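Side-chain contacts in alpha-amylase (Eubacterium rectale DSM 17629, PDB 6AZ5), which probably binds starch-type glucans as a family 41 carbohydrate-binding module of a surface-anchored gut amylase: residues Phe5-Tyr10 and Arg88-Ser93; Gly40-Ala45 and His110-Ile115; Val49-Gln54 and Tyr101-Ser106. All blocks are in the same frame, centred on the assembly; numbering follows the deposited sequence.

Contact 1 (Phe5-Tyr10 and Arg88-Ser93); sequences FTIYYY and RSFTIS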
# COMPACT_ATOMS: atom_id res chain seq x y z
N PHE A 5 -3.04 4.94 -9.21
CA PHE A 5 -3.15 5.53 -7.89
C PHE A 5 -1.87 5.32 -7.10
O PHE A 5 -1.07 4.45 -7.43
CB PHE A 5 -4.35 4.97 -7.13
CG PHE A 5 -4.31 3.48 -6.92
CD1 PHE A 5 -4.84 2.61 -7.86
CD2 PHE A 5 -3.75 2.94 -5.76
CE1 PHE A 5 -4.81 1.24 -7.66
CE2 PHE A 5 -3.71 1.57 -5.56
CZ PHE A 5 -4.24 0.72 -6.51
N THR A 6 -1.68 6.13 -6.08
CA THR A 6 -0.54 6.01 -5.19
C THR A 6 -1.01 5.37 -3.89
O THR A 6 -2.11 5.65 -3.42
CB THR A 6 0.10 7.38 -4.90
OG1 THR A 6 0.51 7.98 -6.14
CG2 THR A 6 1.31 7.23 -4.00
N ILE A 7 -0.19 4.50 -3.32
CA ILE A 7 -0.52 3.96 -2.01
C ILE A 7 0.68 4.08 -1.06
O ILE A 7 1.79 3.63 -1.36
CB ILE A 7 -1.02 2.50 -2.10
CG1 ILE A 7 -1.15 1.89 -0.71
CG2 ILE A 7 -0.11 1.65 -2.97
CD1 ILE A 7 -2.07 0.69 -0.67
N TYR A 8 0.43 4.75 0.06
CA TYR A 8 1.41 4.90 1.13
C TYR A 8 1.20 3.84 2.19
O TYR A 8 0.07 3.48 2.50
CB TYR A 8 1.30 6.28 1.79
CG TYR A 8 1.50 7.47 0.88
CD1 TYR A 8 2.38 7.42 -0.19
CD2 TYR A 8 0.80 8.65 1.10
CE1 TYR A 8 2.56 8.52 -1.02
CE2 TYR A 8 0.97 9.75 0.28
CZ TYR A 8 1.85 9.68 -0.78
OH TYR A 8 2.02 10.77 -1.59
N TYR A 9 2.30 3.35 2.77
CA TYR A 9 2.23 2.35 3.83
C TYR A 9 3.12 2.70 5.02
O TYR A 9 4.29 3.05 4.86
CB TYR A 9 2.60 0.96 3.30
CG TYR A 9 2.77 -0.10 4.36
CD1 TYR A 9 1.67 -0.62 5.04
CD2 TYR A 9 4.03 -0.60 4.68
CE1 TYR A 9 1.82 -1.60 6.01
CE2 TYR A 9 4.19 -1.58 5.65
CZ TYR A 9 3.08 -2.08 6.31
OH TYR A 9 3.23 -3.05 7.28
N TYR A 10 2.56 2.60 6.21
CA TYR A 10 3.34 2.89 7.41
C TYR A 10 3.33 1.71 8.36
O TYR A 10 2.29 1.10 8.63
CB TYR A 10 2.82 4.14 8.12
CG TYR A 10 3.54 4.41 9.42
CD1 TYR A 10 4.76 5.08 9.43
CD2 TYR A 10 3.01 4.00 10.64
CE1 TYR A 10 5.43 5.33 10.62
CE2 TYR A 10 3.67 4.25 11.83
CZ TYR A 10 4.87 4.91 11.82
OH TYR A 10 5.53 5.16 13.00
N ARG A 88 -6.94 -7.05 4.21
CA ARG A 88 -7.42 -5.68 4.10
C ARG A 88 -8.13 -5.46 2.77
O ARG A 88 -8.14 -6.34 1.91
CB ARG A 88 -6.27 -4.68 4.24
CG ARG A 88 -5.40 -4.90 5.46
CD ARG A 88 -6.22 -5.02 6.74
NE ARG A 88 -5.35 -5.16 7.91
CZ ARG A 88 -5.78 -5.43 9.14
NH1 ARG A 88 -7.08 -5.60 9.38
NH2 ARG A 88 -4.91 -5.54 10.13
N SER A 89 -8.72 -4.28 2.60
CA SER A 89 -9.37 -3.94 1.34
C SER A 89 -9.66 -2.45 1.23
O SER A 89 -9.72 -1.73 2.23
CB SER A 89 -10.68 -4.73 1.18
OG SER A 89 -11.65 -4.30 2.11
N PHE A 90 -9.84 -2.01 -0.01
CA PHE A 90 -10.30 -0.65 -0.30
C PHE A 90 -10.95 -0.64 -1.67
O PHE A 90 -10.90 -1.63 -2.40
CB PHE A 90 -9.16 0.37 -0.23
CG PHE A 90 -8.12 0.20 -1.31
CD1 PHE A 90 -7.04 -0.65 -1.13
CD2 PHE A 90 -8.19 0.94 -2.49
CE1 PHE A 90 -6.07 -0.80 -2.12
CE2 PHE A 90 -7.22 0.80 -3.48
CZ PHE A 90 -6.16 -0.07 -3.29
N THR A 91 -11.56 0.48 -2.01
CA THR A 91 -12.21 0.62 -3.30
C THR A 91 -11.47 1.65 -4.14
O THR A 91 -11.15 2.73 -3.66
CB THR A 91 -13.69 1.01 -3.14
OG1 THR A 91 -14.37 0.02 -2.36
CG2 THR A 91 -14.38 1.12 -4.50
N ILE A 92 -11.18 1.30 -5.38
CA ILE A 92 -10.51 2.21 -6.29
C ILE A 92 -11.45 3.35 -6.67
O ILE A 92 -12.46 3.13 -7.35
CB ILE A 92 -10.02 1.48 -7.55
CG1 ILE A 92 -9.15 0.28 -7.14
CG2 ILE A 92 -9.28 2.42 -8.48
CD1 ILE A 92 -8.94 -0.72 -8.26
N SER A 93 -11.14 4.56 -6.22
CA SER A 93 -12.02 5.72 -6.40
C SER A 93 -11.91 6.34 -7.78
O SER A 93 -12.85 6.97 -8.26
CB SER A 93 -11.72 6.78 -5.34
OG SER A 93 -10.55 7.52 -5.67
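Phe5 and Phe90 meet between two strands that are not paired with each other, their side chains advancing from opposite directions until the rings touch. The fit is an offset edge-to-face (T-shaped) stack: Phe90 turns its edge toward the face of Phe5, with ring centroids 5.6 Å apart and planes inclined at 76°. The projecting corner is Phe90 CZ, set against the CE2-CZ side of the Phe5 ring, 3.7 Å from Phe5 CE2; Phe5 CZ lies in the plane of the Phe90 ring. In both residues CG is lodged between the backbone N and the carbonyl carbon (chi1 60° and 67°), which directs each ring toward the other strand. Two aliphatic branches border the stack more loosely. Ile92 brings CG1 to 4.5 Å from Phe5 CE1, and Ile7 reaches Phe90 through CD1, 4.5 Å from Phe90 CE1. The backbones stay apart, the CA atoms of Phe5 and Ile92 lying 8.2 Å from each other and those of Ile7 and Phe90 10.9 Å, so side chains alone make the contact. Strand 3-10 lies between strands 49-58 and 99-103, whereas strand 88-91 pairs with strand 66-72; Leu100 touches both phenylalanines, and Leu69 and Val67 back Ile7 and Ile92. This is consistent with the facing layers of the beta-sandwich expected for a module of this family. No hydrogen bond crosses the contact and all four touching residues are buried, which implies cohesion by shape and hydrophobic burial, with the edge-to-face geometry adding some directionality.

Contact 2 (Gly40-Ala45 and His110-Ile115); sequences GTYYDA and HEKPVI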
# COMPACT_ATOMS: atom_id res chain seq x y z
N GLY A 40 9.68 3.74 -3.20
CA GLY A 40 9.88 5.13 -2.86
C GLY A 40 9.42 5.45 -1.45
O GLY A 40 8.92 4.59 -0.74
N THR A 41 9.61 6.70 -1.03
CA THR A 41 9.13 7.14 0.27
C THR A 41 8.37 8.45 0.16
O THR A 41 8.52 9.20 -0.80
CB THR A 41 10.28 7.35 1.29
OG1 THR A 41 11.04 8.51 0.91
CG2 THR A 41 11.19 6.14 1.35
N TYR A 42 7.54 8.71 1.17
CA TYR A 42 6.88 10.00 1.30
C TYR A 42 7.04 10.51 2.73
O TYR A 42 6.61 9.85 3.67
CB TYR A 42 5.40 9.89 0.94
CG TYR A 42 4.55 11.05 1.42
CD1 TYR A 42 4.71 12.32 0.87
CD2 TYR A 42 3.57 10.87 2.39
CE1 TYR A 42 3.93 13.37 1.29
CE2 TYR A 42 2.79 11.93 2.81
CZ TYR A 42 2.97 13.17 2.26
OH TYR A 42 2.18 14.23 2.68
N TYR A 43 7.65 11.68 2.89
CA TYR A 43 7.78 12.23 4.23
C TYR A 43 6.52 12.99 4.63
O TYR A 43 6.14 13.98 4.01
CB TYR A 43 8.98 13.16 4.35
CG TYR A 43 9.15 13.65 5.76
CD1 TYR A 43 9.45 12.77 6.79
CD2 TYR A 43 8.96 15.00 6.08
CE1 TYR A 43 9.59 13.21 8.09
CE2 TYR A 43 9.10 15.44 7.38
CZ TYR A 43 9.42 14.55 8.38
OH TYR A 43 9.56 14.97 9.68
N ASP A 44 5.89 12.49 5.69
CA ASP A 44 4.68 13.08 6.25
C ASP A 44 5.04 14.14 7.27
O ASP A 44 5.21 13.84 8.45
CB ASP A 44 3.83 11.97 6.88
CG ASP A 44 2.51 12.46 7.42
OD1 ASP A 44 2.31 13.69 7.56
OD2 ASP A 44 1.66 11.59 7.71
N ALA A 45 5.15 15.39 6.82
CA ALA A 45 5.57 16.48 7.70
C ALA A 45 4.56 16.76 8.81
O ALA A 45 4.91 17.34 9.84
CB ALA A 45 5.82 17.73 6.88
N HIS A 110 -8.72 6.59 1.94
CA HIS A 110 -8.43 7.68 1.02
C HIS A 110 -8.02 8.97 1.72
O HIS A 110 -7.45 9.86 1.08
CB HIS A 110 -9.63 7.95 0.13
CG HIS A 110 -9.80 6.94 -0.97
ND1 HIS A 110 -10.67 5.87 -0.86
CD2 HIS A 110 -9.21 6.83 -2.17
CE1 HIS A 110 -10.60 5.15 -1.96
NE2 HIS A 110 -9.73 5.71 -2.78
N GLU A 111 -8.30 9.08 3.01
CA GLU A 111 -7.89 10.28 3.72
C GLU A 111 -6.77 10.00 4.71
O GLU A 111 -6.76 8.97 5.39
CB GLU A 111 -9.07 10.93 4.44
CG GLU A 111 -8.88 12.43 4.63
CD GLU A 111 -10.19 13.18 4.71
OE1 GLU A 111 -11.12 12.85 3.94
OE2 GLU A 111 -10.30 14.09 5.55
N LYS A 112 -5.83 10.94 4.78
CA LYS A 112 -4.64 10.82 5.61
C LYS A 112 -4.98 10.77 7.09
O LYS A 112 -5.59 11.69 7.62
CB LYS A 112 -3.71 11.99 5.31
CG LYS A 112 -2.49 12.08 6.18
CD LYS A 112 -1.61 13.20 5.67
CE LYS A 112 -0.66 13.67 6.73
NZ LYS A 112 0.35 14.62 6.17
N PRO A 113 -4.58 9.68 7.77
CA PRO A 113 -4.83 9.48 9.20
C PRO A 113 -3.82 10.17 10.09
O PRO A 113 -2.81 10.68 9.62
CB PRO A 113 -4.74 7.96 9.35
CG PRO A 113 -3.79 7.54 8.31
CD PRO A 113 -4.00 8.48 7.14
N VAL A 114 -4.12 10.18 11.39
CA VAL A 114 -3.24 10.76 12.40
C VAL A 114 -2.36 9.67 12.99
O VAL A 114 -2.86 8.65 13.47
CB VAL A 114 -4.05 11.45 13.54
CG1 VAL A 114 -3.11 12.13 14.51
CG2 VAL A 114 -5.05 12.45 12.98
N ILE A 115 -1.05 9.88 12.96
CA ILE A 115 -0.10 8.97 13.57
C ILE A 115 0.71 9.72 14.63
O ILE A 115 1.06 10.88 14.44
CB ILE A 115 0.86 8.35 12.51
CG1 ILE A 115 0.06 7.48 11.55
CG2 ILE A 115 1.98 7.54 13.16
CD1 ILE A 115 0.83 7.11 10.32
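Lys112 is stretched out from end to end, CG opposite the backbone N (chi1 175°) and the chain extended through every later torsion, and this full reach delivers NZ to Asp44. Asp44 meets it from the opposite direction, its carboxylate swung to the far side from its own N (chi1 -176°). The setting is a beta-hairpin, strands 35-44 and 49-58, whose end is joined to the irregular C-terminal tail by a salt bridge. The ammonium donates to Asp44 OD1, with Lys112 NZ 2.6 Å away, but from above the carboxylate plane, 53° out of it. A second anion, Glu46, also forms a salt bridge with Lys112, so the amine is shared by two acids of the hairpin. Tyr42 flanks the site: its side chain crosses the lysine at about a right angle, and Tyr42 OH comes to 4.0 Å from Lys112 NZ, a proximity only. The carboxylate is held as much from its other oxygen, since Asp44 OD2 accepts hydrogen bonds from Asn47 ND2 and Trp51 NE1. Asn47 also reaches the tail, bonding Pro113 O and Ile115 N, so the turn and the tail are tied together at more than one point. With an alanine in place of Asp44, Lys112 would probably be left with Glu46 as its acidic partner here, and Trp51 NE1 and Asn47 ND2 would lose a shared acceptor. The last methylene also lies close to both carboxylate oxygens: Lys112 CE is 3.1 Å from Asp44 OD1 and 3.3 Å from Asp44 OD2.

Contact 3 (Val49-Gln54 and Tyr101-Ser106); sequences VTWFKQ and YYVDGS
Trp51 lays one face of its indole over the edge of Tyr101, the two side chains crossing at about a right angle. The stack is edge-to-face, with the six-membered ring of Trp51 and the Tyr101 ring 5.6 Å apart at their centroids and their planes at 72°. Tyr101 CD1 does the touching, 4.1 Å from Trp51 CH2 and set toward the rim of the indole. At the indole's edge, near its plane, the carbonyl of the next residue comes in, Tyr102 O standing 3.6 Å from Trp51 CZ3. Val103 CG2 approaches the ring obliquely, 3.8 Å from Trp51 CH2, the atom Tyr101 also meets. With CG opposite the carbonyl carbon (chi1 -58°), Trp51 is directed across the sheet, over strand 3-10. The strands of this contact run at 118° to each other, their axes 9.0 Å apart. Tyr8, from the strand between, adds its ring to Tyr101. Beyond Val103 the chain reverses in a type II turn, with Gly105 at a backbone geometry that calls for glycine. Two strands thus flank strand 3-10, one antiparallel and one parallel to it, joined over it by Trp51, a topology consistent with a beta-sandwich module of family CBM41.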
# COMPACT_ATOMS: atom_id res chain seq x y z
N VAL A 49 6.40 11.45 10.25
CA VAL A 49 6.78 10.06 9.97
C VAL A 49 7.04 9.86 8.47
O VAL A 49 6.66 10.70 7.65
CB VAL A 49 5.70 9.07 10.42
CG1 VAL A 49 5.47 9.18 11.92
CG2 VAL A 49 4.40 9.32 9.66
N THR A 50 7.68 8.75 8.12
CA THR A 50 7.96 8.45 6.71
C THR A 50 7.18 7.23 6.24
O THR A 50 7.15 6.19 6.90
CB THR A 50 9.46 8.23 6.48
OG1 THR A 50 10.18 9.41 6.85
CG2 THR A 50 9.74 7.93 5.01
N TRP A 51 6.52 7.36 5.09
CA TRP A 51 5.76 6.26 4.51
C TRP A 51 6.53 5.58 3.39
O TRP A 51 7.31 6.22 2.69
CB TRP A 51 4.42 6.76 3.94
CG TRP A 51 3.51 7.46 4.91
CD1 TRP A 51 3.67 8.70 5.44
CD2 TRP A 51 2.26 6.96 5.40
NE1 TRP A 51 2.61 9.00 6.27
CE2 TRP A 51 1.73 7.95 6.26
CE3 TRP A 51 1.55 5.77 5.23
CZ2 TRP A 51 0.52 7.79 6.92
CZ3 TRP A 51 0.35 5.61 5.88
CH2 TRP A 51 -0.15 6.61 6.72
N PHE A 52 6.29 4.28 3.20
CA PHE A 52 6.65 3.61 1.95
C PHE A 52 5.68 4.10 0.88
O PHE A 52 4.50 4.30 1.16
CB PHE A 52 6.56 2.08 2.06
CG PHE A 52 7.58 1.47 2.99
CD1 PHE A 52 7.29 1.29 4.33
CD2 PHE A 52 8.82 1.06 2.51
CE1 PHE A 52 8.21 0.72 5.19
CE2 PHE A 52 9.75 0.50 3.36
CZ PHE A 52 9.44 0.33 4.70
N LYS A 53 6.14 4.28 -0.35
CA LYS A 53 5.20 4.63 -1.41
C LYS A 53 5.43 3.81 -2.67
O LYS A 53 6.53 3.31 -2.91
CB LYS A 53 5.29 6.13 -1.73
CG LYS A 53 6.23 6.48 -2.86
CD LYS A 53 6.30 7.98 -3.10
CE LYS A 53 7.41 8.33 -4.09
NZ LYS A 53 7.71 9.78 -4.08
N GLN A 54 4.36 3.66 -3.44
CA GLN A 54 4.46 3.11 -4.79
C GLN A 54 3.22 3.52 -5.57
O GLN A 54 2.20 3.90 -4.99
CB GLN A 54 4.59 1.59 -4.76
CG GLN A 54 3.39 0.86 -4.19
CD GLN A 54 3.53 -0.64 -4.31
OE1 GLN A 54 3.75 -1.18 -5.39
NE2 GLN A 54 3.43 -1.33 -3.18
N TYR A 101 -3.97 5.62 2.04
CA TYR A 101 -3.15 5.58 3.24
C TYR A 101 -3.36 4.27 3.98
O TYR A 101 -4.42 4.02 4.55
CB TYR A 101 -3.46 6.76 4.15
CG TYR A 101 -3.15 8.09 3.53
CD1 TYR A 101 -1.89 8.67 3.67
CD2 TYR A 101 -4.10 8.77 2.79
CE1 TYR A 101 -1.61 9.89 3.10
CE2 TYR A 101 -3.83 9.99 2.22
CZ TYR A 101 -2.58 10.54 2.37
OH TYR A 101 -2.32 11.76 1.79
N TYR A 102 -2.33 3.44 3.94
CA TYR A 102 -2.40 2.12 4.54
C TYR A 102 -1.52 2.10 5.78
O TYR A 102 -0.29 2.03 5.69
CB TYR A 102 -1.99 1.06 3.51
CG TYR A 102 -1.97 -0.37 3.99
CD1 TYR A 102 -2.59 -0.75 5.17
CD2 TYR A 102 -1.37 -1.36 3.22
CE1 TYR A 102 -2.58 -2.07 5.59
CE2 TYR A 102 -1.36 -2.69 3.62
CZ TYR A 102 -1.97 -3.03 4.81
OH TYR A 102 -1.97 -4.34 5.23
N VAL A 103 -2.17 2.21 6.94
CA VAL A 103 -1.50 1.99 8.21
C VAL A 103 -1.59 0.50 8.53
O VAL A 103 -2.69 -0.06 8.53
CB VAL A 103 -2.11 2.82 9.35
CG1 VAL A 103 -1.69 2.27 10.70
CG2 VAL A 103 -1.71 4.28 9.21
N ASP A 104 -0.44 -0.12 8.76
CA ASP A 104 -0.39 -1.52 9.16
C ASP A 104 -1.33 -1.73 10.35
O ASP A 104 -1.21 -1.04 11.36
CB ASP A 104 1.04 -1.93 9.52
CG ASP A 104 1.18 -3.42 9.70
OD1 ASP A 104 1.37 -4.13 8.69
OD2 ASP A 104 1.10 -3.89 10.86
N GLY A 105 -2.28 -2.64 10.20
CA GLY A 105 -3.27 -2.88 11.23
C GLY A 105 -4.70 -2.49 10.88
O GLY A 105 -5.62 -2.70 11.67
N SER A 106 -4.89 -1.92 9.69
CA SER A 106 -6.22 -1.50 9.26
C SER A 106 -6.37 -1.40 7.74
O SER A 106 -5.37 -1.35 7.01
CB SER A 106 -6.58 -0.15 9.90
OG SER A 106 -5.49 0.76 9.83

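In the fold
Strand 3-10 is the common element: it supplies one side of contact 1 and runs between the two strands of contact 3, whose centre is about 9 Å from that of contact 1. Contacts 2 and 3 are closer, about 7 Å between centres, and share the hairpin of strands 35-44 and 49-58. Contacts 1 and 2, about 12 Å between centres, meet among other places where Tyr8 stacks on Tyr42 and Tyr10 touches Ile115. Between contacts 1 and 3, Tyr9 OH lies 2.6 Å from Asp104 OD1, a probable hydrogen bond. Contact 2 ties the tail to the hairpin and contact 3 lies next to it, linked by the Trp51 NE1 bond to Asp44; none is identified as the glucan-binding site.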